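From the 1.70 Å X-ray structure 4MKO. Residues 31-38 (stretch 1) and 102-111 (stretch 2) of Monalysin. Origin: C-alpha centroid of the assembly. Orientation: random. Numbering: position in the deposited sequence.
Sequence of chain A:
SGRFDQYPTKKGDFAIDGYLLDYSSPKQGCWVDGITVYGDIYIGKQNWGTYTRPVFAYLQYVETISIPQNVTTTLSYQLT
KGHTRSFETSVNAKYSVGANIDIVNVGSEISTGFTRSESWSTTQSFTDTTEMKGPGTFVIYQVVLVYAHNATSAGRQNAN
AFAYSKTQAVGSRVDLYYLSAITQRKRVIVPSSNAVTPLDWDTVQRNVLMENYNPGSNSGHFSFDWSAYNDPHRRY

Stretch 1, residues 31-38: WVDGITVY
Stretch 2 102-111: DIVNVGSEIS

The one direct hydrogen bond between the two stretches of Monalysin ends on a serine hydroxyl: Ser108 OG (chi1 m, -61°) accepts from Ile35 N (2.9 Å, 153°) and donates to Val104 O (2.8 Å), so the proton is spent on the backbone of stretch 2 and the oxygen is free to accept from the loop. Stretch 1 runs as strand 31-32, an extended loop and strand 37-38; in stretch 2 a short helix includes 103-107, and Glu109 (phi/psi 62/37) turns the chain in a Schellman motif, with Ile110 N bonded to Asn105 O (2.9 Å). The chains run in opposite directions, register being set by CA-CA distances of 4.6 Å for Gly34-Ser108 and 5.8 Å for Val37-Val104. CA-to-CB bonds of Val32, Ile35 and Val37 point toward stretch 2, those of Thr36 and Tyr38 away. Gly34 (-131/167) lets Ser108 OG come within 3.3 Å of its CA; a CB there would lie 2.8 Å from that OG. Likewise, a CB on Gly107 would sit 2.3 Å from Ile35 CD1. Ile35 (chi1 p, chi2 149°) covers this glycine, while its buried O lacks a polar partner and lies 3.4 Å from Val104 CG2. Branched apolar side chains suit the methyl contacts: Val37 (m) packs CG1 on Ile103 CD1 (residue p, t) and CG2 on Val104 CB (residue p), both 3.7 Å; Val32 (t) meets Ile110 (m, t), CG1 to CD1 3.8 Å. One water donates to Asp33 O and Ser108 O, 2.8 Å each. The contact buries 367 Å², both sides summed.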

ATOM      1  N   TRP A  31     -10.017   3.336  -0.433  1.00  6.79           N
ATOM      2  CA  TRP A  31      -9.937   2.192  -1.344  1.00  6.04           C
ATOM      3  C   TRP A  31      -9.454   2.792  -2.656  1.00  9.16           C
ATOM      4  O   TRP A  31      -9.773   3.944  -2.972  1.00 10.30           O
ATOM      5  CB  TRP A  31     -11.316   1.559  -1.538  1.00  5.84           C
ATOM      6  CG  TRP A  31     -11.833   0.889  -0.301  1.00  7.19           C
ATOM      7  CD1 TRP A  31     -12.607   1.451   0.674  1.00 10.10           C
ATOM      8  CD2 TRP A  31     -11.560  -0.453   0.124  1.00  6.76           C
ATOM      9  NE1 TRP A  31     -12.911   0.513   1.631  1.00  9.19           N
ATOM     10  CE2 TRP A  31     -12.255  -0.656   1.338  1.00 10.74           C
ATOM     11  CE3 TRP A  31     -10.797  -1.512  -0.408  1.00  7.97           C
ATOM     12  CZ2 TRP A  31     -12.217  -1.877   2.030  1.00  9.55           C
ATOM     13  CZ3 TRP A  31     -10.771  -2.729   0.271  1.00  8.66           C
ATOM     14  CH2 TRP A  31     -11.472  -2.903   1.476  1.00  9.39           C
ATOM     15  N   VAL A  32      -8.663   2.039  -3.409  1.00  5.28           N
ATOM     16  CA  VAL A  32      -8.104   2.522  -4.674  1.00  5.75           C
ATOM     17  C   VAL A  32      -8.668   1.684  -5.814  1.00  8.87           C
ATOM     18  O   VAL A  32      -8.582   0.457  -5.759  1.00  9.30           O
ATOM     19  CB  VAL A  32      -6.545   2.454  -4.652  1.00  9.92           C
ATOM     20  CG1 VAL A  32      -5.950   2.815  -6.022  1.00  9.09           C
ATOM     21  CG2 VAL A  32      -5.977   3.363  -3.566  1.00  9.79           C
ATOM     22  N   ASP A  33      -9.206   2.345  -6.844  1.00  7.36           N
ATOM     23  CA  ASP A  33      -9.718   1.690  -8.056  1.00  7.70           C
ATOM     24  C   ASP A  33      -8.532   1.683  -9.026  1.00 10.53           C
ATOM     25  O   ASP A  33      -8.162   2.727  -9.582  1.00 10.37           O
ATOM     26  CB  ASP A  33     -10.903   2.500  -8.634  1.00  9.85           C
ATOM     27  CG  ASP A  33     -11.397   2.086 -10.016  1.00 16.65           C
ATOM     28  OD1 ASP A  33     -10.933   1.046 -10.531  1.00 16.31           O
ATOM     29  OD2 ASP A  33     -12.250   2.798 -10.575  1.00 20.30           O
ATOM     30  N   GLY A  34      -7.895   0.527  -9.142  1.00  8.05           N
ATOM     31  CA  GLY A  34      -6.732   0.364 -10.004  1.00  6.07           C
ATOM     32  C   GLY A  34      -6.860  -0.848 -10.898  1.00  8.74           C
ATOM     33  O   GLY A  34      -7.735  -1.692 -10.677  1.00  7.77           O
ATOM     34  N   ILE A  35      -5.978  -0.944 -11.905  1.00  4.68           N
ATOM     35  CA  ILE A  35      -5.988  -2.064 -12.857  1.00  4.30           C
ATOM     36  C   ILE A  35      -5.293  -3.304 -12.296  1.00  7.49           C
ATOM     37  O   ILE A  35      -4.469  -3.209 -11.376  1.00  7.26           O
ATOM     38  CB  ILE A  35      -5.352  -1.650 -14.228  1.00  6.52           C
ATOM     39  CG1 ILE A  35      -3.855  -1.274 -14.075  1.00  7.38           C
ATOM     40  CG2 ILE A  35      -6.183  -0.503 -14.919  1.00  8.08           C
ATOM     41  CD1 ILE A  35      -3.007  -1.593 -15.306  1.00  8.87           C
ATOM     42  N   THR A  36      -5.577  -4.454 -12.918  1.00  4.17           N
ATOM     43  CA  THR A  36      -4.891  -5.683 -12.599  1.00  3.95           C
ATOM     44  C   THR A  36      -3.825  -5.931 -13.678  1.00  7.23           C
ATOM     45  O   THR A  36      -4.090  -5.723 -14.865  1.00  8.74           O
ATOM     46  CB  THR A  36      -5.863  -6.884 -12.527  1.00  8.42           C
ATOM     47  OG1 THR A  36      -6.898  -6.617 -11.567  1.00  5.52           O
ATOM     48  CG2 THR A  36      -5.137  -8.188 -12.186  1.00  6.59           C
ATOM     49  N   VAL A  37      -2.635  -6.343 -13.252  1.00  4.60           N
ATOM     50  CA  VAL A  37      -1.522  -6.735 -14.150  1.00  5.22           C
ATOM     51  C   VAL A  37      -1.116  -8.163 -13.814  1.00  9.36           C
ATOM     52  O   VAL A  37      -1.537  -8.692 -12.781  1.00  7.77           O
ATOM     53  CB  VAL A  37      -0.306  -5.780 -14.098  1.00  7.94           C
ATOM     54  CG1 VAL A  37      -0.703  -4.357 -14.510  1.00  7.48           C
ATOM     55  CG2 VAL A  37       0.408  -5.832 -12.735  1.00  7.89           C
ATOM     56  N   TYR A  38      -0.308  -8.795 -14.684  1.00  5.95           N
ATOM     57  CA  TYR A  38       0.122 -10.173 -14.470  1.00  7.19           C
ATOM     58  C   TYR A  38       1.605 -10.300 -14.777  1.00 11.57           C
ATOM     59  O   TYR A  38       2.059  -9.861 -15.830  1.00 11.51           O
ATOM     60  CB  TYR A  38      -0.696 -11.151 -15.337  1.00  9.43           C
ATOM     61  CG  TYR A  38      -0.289 -12.595 -15.138  1.00 10.49           C
ATOM     62  CD1 TYR A  38       0.738 -13.162 -15.892  1.00 13.19           C
ATOM     63  CD2 TYR A  38      -0.940 -13.401 -14.209  1.00 11.51           C
ATOM     64  CE1 TYR A  38       1.122 -14.492 -15.708  1.00 11.84           C
ATOM     65  CE2 TYR A  38      -0.551 -14.727 -14.002  1.00 12.35           C
ATOM     66  CZ  TYR A  38       0.480 -15.266 -14.756  1.00 18.28           C
ATOM     67  OH  TYR A  38       0.863 -16.577 -14.571  1.00 19.48           O
ATOM     68  N   ASP A 102       5.790  -1.979 -11.999  1.00 10.44           N
ATOM     69  CA  ASP A 102       5.303  -0.605 -11.917  1.00 10.25           C
ATOM     70  C   ASP A 102       4.303  -0.226 -13.006  1.00 10.30           C
ATOM     71  O   ASP A 102       3.583   0.752 -12.825  1.00  9.06           O
ATOM     72  CB  ASP A 102       6.441   0.411 -11.826  1.00 12.63           C
ATOM     73  CG  ASP A 102       5.992   1.677 -11.101  1.00 15.72           C
ATOM     74  OD1 ASP A 102       5.451   1.562  -9.985  1.00 11.36           O
ATOM     75  OD2 ASP A 102       6.172   2.774 -11.661  1.00 14.79           O
ATOM     76  N   ILE A 103       4.147  -1.043 -14.079  1.00  6.88           N
ATOM     77  CA  ILE A 103       3.078  -0.806 -15.071  1.00  7.01           C
ATOM     78  C   ILE A 103       1.699  -0.796 -14.358  1.00  8.88           C
ATOM     79  O   ILE A 103       0.761  -0.199 -14.882  1.00  8.32           O
ATOM     80  CB  ILE A 103       3.073  -1.803 -16.264  1.00 10.17           C
ATOM     81  CG1 ILE A 103       2.754  -3.254 -15.808  1.00  9.81           C
ATOM     82  CG2 ILE A 103       4.374  -1.710 -17.076  1.00 12.05           C
ATOM     83  CD1 ILE A 103       2.162  -4.116 -16.895  1.00 13.55           C
ATOM     84  N   VAL A 104       1.583  -1.452 -13.179  1.00  6.93           N
ATOM     85  CA  VAL A 104       0.321  -1.462 -12.420  1.00  5.90           C
ATOM     86  C   VAL A 104      -0.022  -0.027 -11.970  1.00 10.92           C
ATOM     87  O   VAL A 104      -1.187   0.357 -12.006  1.00 10.64           O
ATOM     88  CB  VAL A 104       0.291  -2.486 -11.243  1.00  7.72           C
ATOM     89  CG1 VAL A 104       1.202  -2.078 -10.089  1.00  6.69           C
ATOM     90  CG2 VAL A 104      -1.146  -2.729 -10.749  1.00  7.14           C
ATOM     91  N   ASN A 105       1.006   0.755 -11.614  1.00  7.30           N
ATOM     92  CA  ASN A 105       0.863   2.141 -11.159  1.00  7.46           C
ATOM     93  C   ASN A 105       0.571   3.060 -12.314  1.00 10.98           C
ATOM     94  O   ASN A 105      -0.416   3.802 -12.286  1.00 10.34           O
ATOM     95  CB  ASN A 105       2.074   2.563 -10.328  1.00  6.23           C
ATOM     96  CG  ASN A 105       1.984   2.032  -8.915  1.00 13.08           C
ATOM     97  OD1 ASN A 105       0.874   1.832  -8.381  1.00 11.27           O
ATOM     98  ND2 ASN A 105       3.131   1.818  -8.269  1.00  8.10           N
ATOM     99  N   VAL A 106       1.335   2.909 -13.401  1.00  9.37           N
ATOM    100  CA  VAL A 106       1.112   3.706 -14.597  1.00 10.01           C
ATOM    101  C   VAL A 106      -0.320   3.531 -15.137  1.00 11.28           C
ATOM    102  O   VAL A 106      -1.003   4.531 -15.358  1.00  9.31           O
ATOM    103  CB  VAL A 106       2.208   3.459 -15.669  1.00 14.37           C
ATOM    104  CG1 VAL A 106       1.914   4.239 -16.951  1.00 14.84           C
ATOM    105  CG2 VAL A 106       3.592   3.810 -15.113  1.00 14.12           C
ATOM    106  N   GLY A 107      -0.787   2.279 -15.235  1.00  8.53           N
ATOM    107  CA  GLY A 107      -2.117   1.979 -15.731  1.00  8.07           C
ATOM    108  C   GLY A 107      -3.226   2.447 -14.804  1.00 10.16           C
ATOM    109  O   GLY A 107      -4.346   2.664 -15.257  1.00 10.37           O
ATOM    110  N   SER A 108      -2.911   2.613 -13.505  1.00  7.15           N
ATOM    111  CA  SER A 108      -3.867   3.067 -12.467  1.00  6.09           C
ATOM    112  C   SER A 108      -3.748   4.574 -12.205  1.00 10.11           C
ATOM    113  O   SER A 108      -4.399   5.088 -11.287  1.00  8.84           O
ATOM    114  CB  SER A 108      -3.627   2.308 -11.164  1.00  6.54           C
ATOM    115  OG  SER A 108      -3.818   0.915 -11.358  1.00  7.20           O
ATOM    116  N   GLU A 109      -2.910   5.276 -13.002  1.00  7.79           N
ATOM    117  CA  GLU A 109      -2.692   6.738 -12.897  1.00  7.89           C
ATOM    118  C   GLU A 109      -2.097   7.133 -11.539  1.00 10.17           C
ATOM    119  O   GLU A 109      -2.425   8.175 -10.964  1.00  9.94           O
ATOM    120  CB  GLU A 109      -3.986   7.520 -13.230  1.00  9.21           C
ATOM    121  CG  GLU A 109      -4.468   7.312 -14.659  1.00 16.69           C
ATOM    122  CD  GLU A 109      -5.925   7.655 -14.911  1.00 48.95           C
ATOM    123  OE1 GLU A 109      -6.381   8.721 -14.441  1.00 35.25           O
ATOM    124  OE2 GLU A 109      -6.606   6.865 -15.603  1.00 54.44           O
ATOM    125  N   ILE A 110      -1.216   6.272 -11.030  1.00  6.81           N
ATOM    126  CA  ILE A 110      -0.496   6.487  -9.783  1.00  6.92           C
ATOM    127  C   ILE A 110       0.981   6.515 -10.107  1.00 10.44           C
ATOM    128  O   ILE A 110       1.441   5.741 -10.937  1.00 10.82           O
ATOM    129  CB  ILE A 110      -0.843   5.374  -8.755  1.00 10.40           C
ATOM    130  CG1 ILE A 110      -2.298   5.515  -8.272  1.00 11.79           C
ATOM    131  CG2 ILE A 110       0.163   5.323  -7.570  1.00 11.70           C
ATOM    132  CD1 ILE A 110      -2.857   4.245  -7.642  1.00 16.51           C
ATOM    133  N   SER A 111       1.720   7.406  -9.451  1.00  6.97           N
ATOM    134  CA  SER A 111       3.173   7.494  -9.581  1.00  7.88           C
ATOM    135  C   SER A 111       3.741   7.430  -8.166  1.00 11.08           C
ATOM    136  O   SER A 111       3.247   8.137  -7.285  1.00 10.77           O
ATOM    137  CB  SER A 111       3.582   8.803 -10.265  1.00 10.72           C
ATOM    138  OG  SER A 111       4.994   8.933 -10.240  1.00 20.65           O
TER
HETATM  139  O   HOH W   1      -5.927   4.401  -9.088  1.00  7.65           O